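CCR4-not transcription complex subunit 1 (PDB 6H3Z) is probably a core scaffold subunit of the CCR4-NOT complex, which shortens mRNA poly(A) tails and is thought to repress transcription, and is represented here by a C-terminal MIF4G-like domain. Local coordinates at residues I173-L185 with P214-Q226. Sequence-based numbering, arbitrary orientation.
Sequences IDFLEQLMDLVLL and PAAQRFKAKVRAQ
Helices 173-183 and 214-225 run in roughly the same direction, their axes 33° apart and 9.6 Å away at closest approach, with the backbones nearest at Asp174 and Ala215 and diverging toward Leu185 and Gln226. Phe219 fills the hole framed by Ile173, Leu176, Glu177 and Met180. The ring reaches across to helix 173-183 because CG is set opposite the backbone N (chi1 -174°), bringing CE1 to 3.7 Å from Leu176 CD2. Met180, bent at its last torsion, brings CE up to the same ring carbon, and its sulfur stands at the ring edge, 5.4 Å from the centroid, as a Met-aromatic contact. Ile173 packs at the root of the ring, CG2 being 3.8 Å from Phe219 CB, while Val223 of the same helix as Phe219 lies over one face.

Such knobs-into-holes packing suits the all-helical, MIF4G-like domain of this NOT1 fragment, in which the final helix lies beside helix 172-183; helix 197-209 links the two in sequence and also packs on Phe219 through Ala203 and Ile207.

Glu177 is the reciprocal knob, seated among Ala215, Arg218, Phe219 and Lys222. Its CG meets the Phe219 ring at the edge, 3.7 Å from CD1, and its extended chain lays the carboxylate against helix 214-225, the carboxylate plane 59° from that of the ring. An alanine here, lacking CG and the carboxylate, would probably leave the edge of the Phe219 ring less well covered and Lys222, whose NZ lies 5.0 Å from Glu177 OE1, without one nearby negative charge that may help to balance its own. Lys222 bends at chi2 and reaches Asp181, where NZ and OD1 form a weak, long salt bridge of 3.4 Å toward the more exposed side of the interface.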
loop_
_atom_site.group_PDB
_atom_site.type_symbol
_atom_site.label_atom_id
_atom_site.label_comp_id
_atom_site.label_asym_id
_atom_site.label_seq_id
_atom_site.Cartn_x
_atom_site.Cartn_y
_atom_site.Cartn_z
ATOM N N ILE A 173 12.888 15.451 -2.742
ATOM C CA ILE A 173 12.792 15.816 -4.162
ATOM C C ILE A 173 12.960 14.534 -4.985
ATOM O O ILE A 173 12.245 14.323 -5.965
ATOM C CB ILE A 173 13.795 16.936 -4.581
ATOM C CG1 ILE A 173 13.596 18.215 -3.737
ATOM C CG2 ILE A 173 13.670 17.256 -6.082
ATOM C CD1 ILE A 173 14.669 19.277 -3.868
ATOM N N ASP A 174 13.870 13.653 -4.532
ATOM C CA ASP A 174 14.129 12.362 -5.158
ATOM C C ASP A 174 12.896 11.470 -5.031
ATOM O O ASP A 174 12.487 10.871 -6.023
ATOM C CB ASP A 174 15.373 11.701 -4.556
ATOM C CG ASP A 174 16.110 10.821 -5.547
ATOM O OD1 ASP A 174 15.535 9.788 -5.969
ATOM O OD2 ASP A 174 17.272 11.155 -5.893
ATOM N N PHE A 175 12.248 11.458 -3.844
ATOM C CA PHE A 175 11.028 10.682 -3.638
ATOM C C PHE A 175 9.926 11.204 -4.555
ATOM O O PHE A 175 9.177 10.398 -5.113
ATOM C CB PHE A 175 10.573 10.724 -2.168
ATOM C CG PHE A 175 9.379 9.841 -1.855
ATOM C CD1 PHE A 175 8.082 10.318 -1.995
ATOM C CD2 PHE A 175 9.553 8.537 -1.408
ATOM C CE1 PHE A 175 6.980 9.500 -1.713
ATOM C CE2 PHE A 175 8.448 7.725 -1.114
ATOM C CZ PHE A 175 7.172 8.209 -1.284
ATOM N N LEU A 176 9.828 12.551 -4.713
ATOM C CA LEU A 176 8.819 13.190 -5.556
ATOM C C LEU A 176 8.990 12.824 -7.023
ATOM O O LEU A 176 8.014 12.376 -7.618
ATOM C CB LEU A 176 8.750 14.704 -5.328
ATOM C CG LEU A 176 7.736 15.500 -6.153
ATOM C CD1 LEU A 176 6.317 15.007 -5.967
ATOM C CD2 LEU A 176 7.820 16.955 -5.830
ATOM N N GLU A 177 10.223 12.957 -7.587
ATOM C CA GLU A 177 10.548 12.585 -8.972
ATOM C C GLU A 177 10.147 11.121 -9.194
ATOM O O GLU A 177 9.353 10.806 -10.085
ATOM C CB GLU A 177 12.058 12.693 -9.225
ATOM C CG GLU A 177 12.648 14.082 -9.346
ATOM C CD GLU A 177 14.088 14.041 -9.838
ATOM O OE1 GLU A 177 14.296 13.640 -11.008
ATOM O OE2 GLU A 177 15.007 14.355 -9.045
ATOM N N GLN A 178 10.676 10.246 -8.328
ATOM C CA GLN A 178 10.448 8.811 -8.327
ATOM C C GLN A 178 8.971 8.458 -8.325
ATOM O O GLN A 178 8.554 7.624 -9.136
ATOM C CB GLN A 178 11.206 8.139 -7.172
ATOM C CG GLN A 178 12.680 7.872 -7.489
ATOM C CD GLN A 178 13.352 7.006 -6.449
ATOM O OE1 GLN A 178 13.574 5.808 -6.666
ATOM N NE2 GLN A 178 13.689 7.584 -5.291
ATOM N N LEU A 179 8.177 9.139 -7.463
ATOM C CA LEU A 179 6.729 8.948 -7.388
ATOM C C LEU A 179 6.047 9.342 -8.707
ATOM O O LEU A 179 5.145 8.634 -9.142
ATOM C CB LEU A 179 6.100 9.685 -6.195
ATOM C CG LEU A 179 4.577 9.544 -6.109
ATOM C CD1 LEU A 179 4.163 8.106 -5.907
ATOM C CD2 LEU A 179 3.987 10.397 -5.029
ATOM N N MET A 180 6.502 10.441 -9.351
ATOM C CA MET A 180 5.955 10.952 -10.605
ATOM C C MET A 180 6.247 10.036 -11.772
ATOM O O MET A 180 5.380 9.851 -12.612
ATOM C CB MET A 180 6.490 12.340 -10.902
ATOM C CG MET A 180 6.139 13.358 -9.862
ATOM S SD MET A 180 6.595 15.039 -10.351
ATOM C CE MET A 180 8.252 14.779 -11.124
ATOM N N ASP A 181 7.460 9.464 -11.847
ATOM C CA ASP A 181 7.789 8.505 -12.914
ATOM C C ASP A 181 6.901 7.265 -12.728
ATOM O O ASP A 181 6.455 6.640 -13.696
ATOM C CB ASP A 181 9.276 8.076 -12.854
ATOM C CG ASP A 181 10.303 9.127 -13.232
ATOM O OD1 ASP A 181 9.913 10.312 -13.405
ATOM O OD2 ASP A 181 11.503 8.774 -13.329
ATOM N N LEU A 182 6.633 6.937 -11.469
ATOM C CA LEU A 182 5.858 5.780 -11.112
ATOM C C LEU A 182 4.382 5.919 -11.469
ATOM O O LEU A 182 3.821 4.954 -11.972
ATOM C CB LEU A 182 6.094 5.454 -9.621
ATOM C CG LEU A 182 5.309 4.335 -8.926
ATOM C CD1 LEU A 182 5.566 2.987 -9.543
ATOM C CD2 LEU A 182 5.666 4.287 -7.458
ATOM N N VAL A 183 3.765 7.102 -11.288
ATOM C CA VAL A 183 2.324 7.282 -11.515
ATOM C C VAL A 183 1.942 8.076 -12.788
ATOM O O VAL A 183 0.923 7.786 -13.421
ATOM C CB VAL A 183 1.634 7.890 -10.282
ATOM C CG1 VAL A 183 0.185 7.448 -10.241
ATOM C CG2 VAL A 183 2.319 7.463 -8.991
ATOM N N LEU A 184 2.719 9.081 -13.134
ATOM C CA LEU A 184 2.419 9.914 -14.295
ATOM C C LEU A 184 3.055 9.368 -15.558
ATOM O O LEU A 184 2.326 9.003 -16.480
ATOM C CB LEU A 184 2.819 11.397 -14.068
ATOM C CG LEU A 184 2.489 11.995 -12.715
ATOM C CD1 LEU A 184 3.148 13.323 -12.540
ATOM C CD2 LEU A 184 1.017 12.101 -12.526
ATOM N N LEU A 185 4.418 9.297 -15.602
ATOM C CA LEU A 185 5.228 8.829 -16.749
ATOM C C LEU A 185 4.797 7.443 -17.275
ATOM O O LEU A 185 5.113 7.097 -18.415
ATOM C CB LEU A 185 6.735 8.882 -16.434
ATOM C CG LEU A 185 7.424 10.263 -16.603
ATOM C CD1 LEU A 185 7.111 11.241 -15.445
ATOM C CD2 LEU A 185 8.906 10.103 -16.699
ATOM N N PRO A 214 21.623 18.310 -6.315
ATOM C CA PRO A 214 21.696 17.361 -7.442
ATOM C C PRO A 214 20.340 16.926 -7.989
ATOM O O PRO A 214 20.143 16.988 -9.205
ATOM C CB PRO A 214 22.523 16.198 -6.887
ATOM C CG PRO A 214 22.315 16.247 -5.412
ATOM C CD PRO A 214 21.936 17.651 -5.027
ATOM N N ALA A 215 19.400 16.522 -7.097
ATOM C CA ALA A 215 18.044 16.120 -7.477
ATOM C C ALA A 215 17.297 17.311 -8.086
ATOM O O ALA A 215 16.382 17.092 -8.879
ATOM C CB ALA A 215 17.289 15.575 -6.271
ATOM N N ALA A 216 17.725 18.565 -7.750
ATOM C CA ALA A 216 17.167 19.848 -8.217
ATOM C C ALA A 216 17.273 20.034 -9.716
ATOM O O ALA A 216 16.363 20.600 -10.317
ATOM C CB ALA A 216 17.842 21.013 -7.511
ATOM N N GLN A 217 18.384 19.578 -10.313
ATOM C CA GLN A 217 18.619 19.679 -11.749
ATOM C C GLN A 217 17.687 18.751 -12.531
ATOM O O GLN A 217 17.001 19.217 -13.447
ATOM C CB GLN A 217 20.104 19.419 -12.083
ATOM C CG GLN A 217 21.072 20.559 -11.741
ATOM C CD GLN A 217 20.503 21.956 -11.914
ATOM O OE1 GLN A 217 20.217 22.417 -13.030
ATOM N NE2 GLN A 217 20.278 22.629 -10.795
ATOM N N ARG A 218 17.634 17.459 -12.129
ATOM C CA ARG A 218 16.793 16.427 -12.738
ATOM C C ARG A 218 15.331 16.868 -12.714
ATOM O O ARG A 218 14.705 16.913 -13.773
ATOM C CB ARG A 218 16.965 15.077 -12.006
ATOM C CG ARG A 218 18.071 14.175 -12.536
ATOM C CD ARG A 218 17.641 13.303 -13.709
ATOM N NE ARG A 218 18.644 12.278 -14.027
ATOM C CZ ARG A 218 19.602 12.402 -14.948
ATOM N NH1 ARG A 218 19.704 13.515 -15.667
ATOM N NH2 ARG A 218 20.460 11.412 -15.158
ATOM N N PHE A 219 14.818 17.254 -11.513
ATOM C CA PHE A 219 13.451 17.722 -11.272
ATOM C C PHE A 219 13.123 18.983 -12.055
ATOM O O PHE A 219 12.100 18.984 -12.735
ATOM C CB PHE A 219 13.184 17.911 -9.774
ATOM C CG PHE A 219 11.760 18.250 -9.407
ATOM C CD1 PHE A 219 10.780 17.267 -9.383
ATOM C CD2 PHE A 219 11.407 19.542 -9.044
ATOM C CE1 PHE A 219 9.466 17.579 -9.034
ATOM C CE2 PHE A 219 10.098 19.852 -8.684
ATOM C CZ PHE A 219 9.136 18.869 -8.683
ATOM N N LYS A 220 13.993 20.035 -12.007
ATOM C CA LYS A 220 13.801 21.289 -12.774
ATOM C C LYS A 220 13.433 20.943 -14.216
ATOM O O LYS A 220 12.466 21.491 -14.749
ATOM C CB LYS A 220 15.060 22.189 -12.752
ATOM C CG LYS A 220 14.832 23.531 -12.070
ATOM C CD LYS A 220 15.719 24.651 -12.624
ATOM C CE LYS A 220 15.373 26.010 -12.035
ATOM N NZ LYS A 220 15.902 27.138 -12.849
ATOM N N ALA A 221 14.169 19.963 -14.804
ATOM C CA ALA A 221 13.957 19.461 -16.157
ATOM C C ALA A 221 12.601 18.762 -16.291
ATOM O O ALA A 221 11.851 19.165 -17.180
ATOM C CB ALA A 221 15.087 18.534 -16.570
ATOM N N LYS A 222 12.258 17.782 -15.392
ATOM C CA LYS A 222 10.968 17.051 -15.386
ATOM C C LYS A 222 9.744 17.995 -15.435
ATOM O O LYS A 222 8.768 17.711 -16.138
ATOM C CB LYS A 222 10.836 16.141 -14.146
ATOM C CG LYS A 222 11.949 15.123 -13.960
ATOM C CD LYS A 222 11.742 13.897 -14.801
ATOM C CE LYS A 222 12.735 12.824 -14.456
ATOM N NZ LYS A 222 12.447 11.579 -15.203
ATOM N N VAL A 223 9.811 19.108 -14.667
ATOM C CA VAL A 223 8.783 20.145 -14.561
ATOM C C VAL A 223 8.689 20.884 -15.888
ATOM O O VAL A 223 7.610 20.912 -16.486
ATOM C CB VAL A 223 9.037 21.090 -13.349
ATOM C CG1 VAL A 223 7.977 22.177 -13.252
ATOM C CG2 VAL A 223 9.093 20.304 -12.053
ATOM N N ARG A 224 9.809 21.449 -16.367
ATOM C CA ARG A 224 9.846 22.195 -17.625
ATOM C C ARG A 224 9.489 21.311 -18.831
ATOM O O ARG A 224 9.050 21.841 -19.850
ATOM C CB ARG A 224 11.194 22.931 -17.804
ATOM C CG ARG A 224 11.485 23.925 -16.668
ATOM C CD ARG A 224 12.557 24.955 -16.968
ATOM N NE ARG A 224 12.082 26.315 -16.688
ATOM C CZ ARG A 224 12.572 27.115 -15.744
ATOM N NH1 ARG A 224 12.066 28.331 -15.567
ATOM N NH2 ARG A 224 13.577 26.709 -14.975
ATOM N N ALA A 225 9.597 19.964 -18.672
ATOM C CA ALA A 225 9.307 18.960 -19.703
ATOM C C ALA A 225 7.837 18.836 -20.041
ATOM O O ALA A 225 7.488 18.935 -21.219
ATOM C CB ALA A 225 9.847 17.598 -19.292
ATOM N N GLN A 226 6.984 18.585 -19.015
ATOM C CA GLN A 226 5.531 18.376 -19.097
ATOM C C GLN A 226 4.782 19.321 -20.076
ATOM O O GLN A 226 5.124 20.528 -20.162
ATOM C CB GLN A 226 4.910 18.431 -17.695
ATOM C CG GLN A 226 4.836 17.061 -17.013
ATOM C CD GLN A 226 3.484 16.380 -17.169
ATOM O OE1 GLN A 226 2.724 16.600 -18.137
ATOM N NE2 GLN A 226 3.161 15.517 -16.216
ATOM O OXT GLN A 226 3.889 18.820 -20.799
#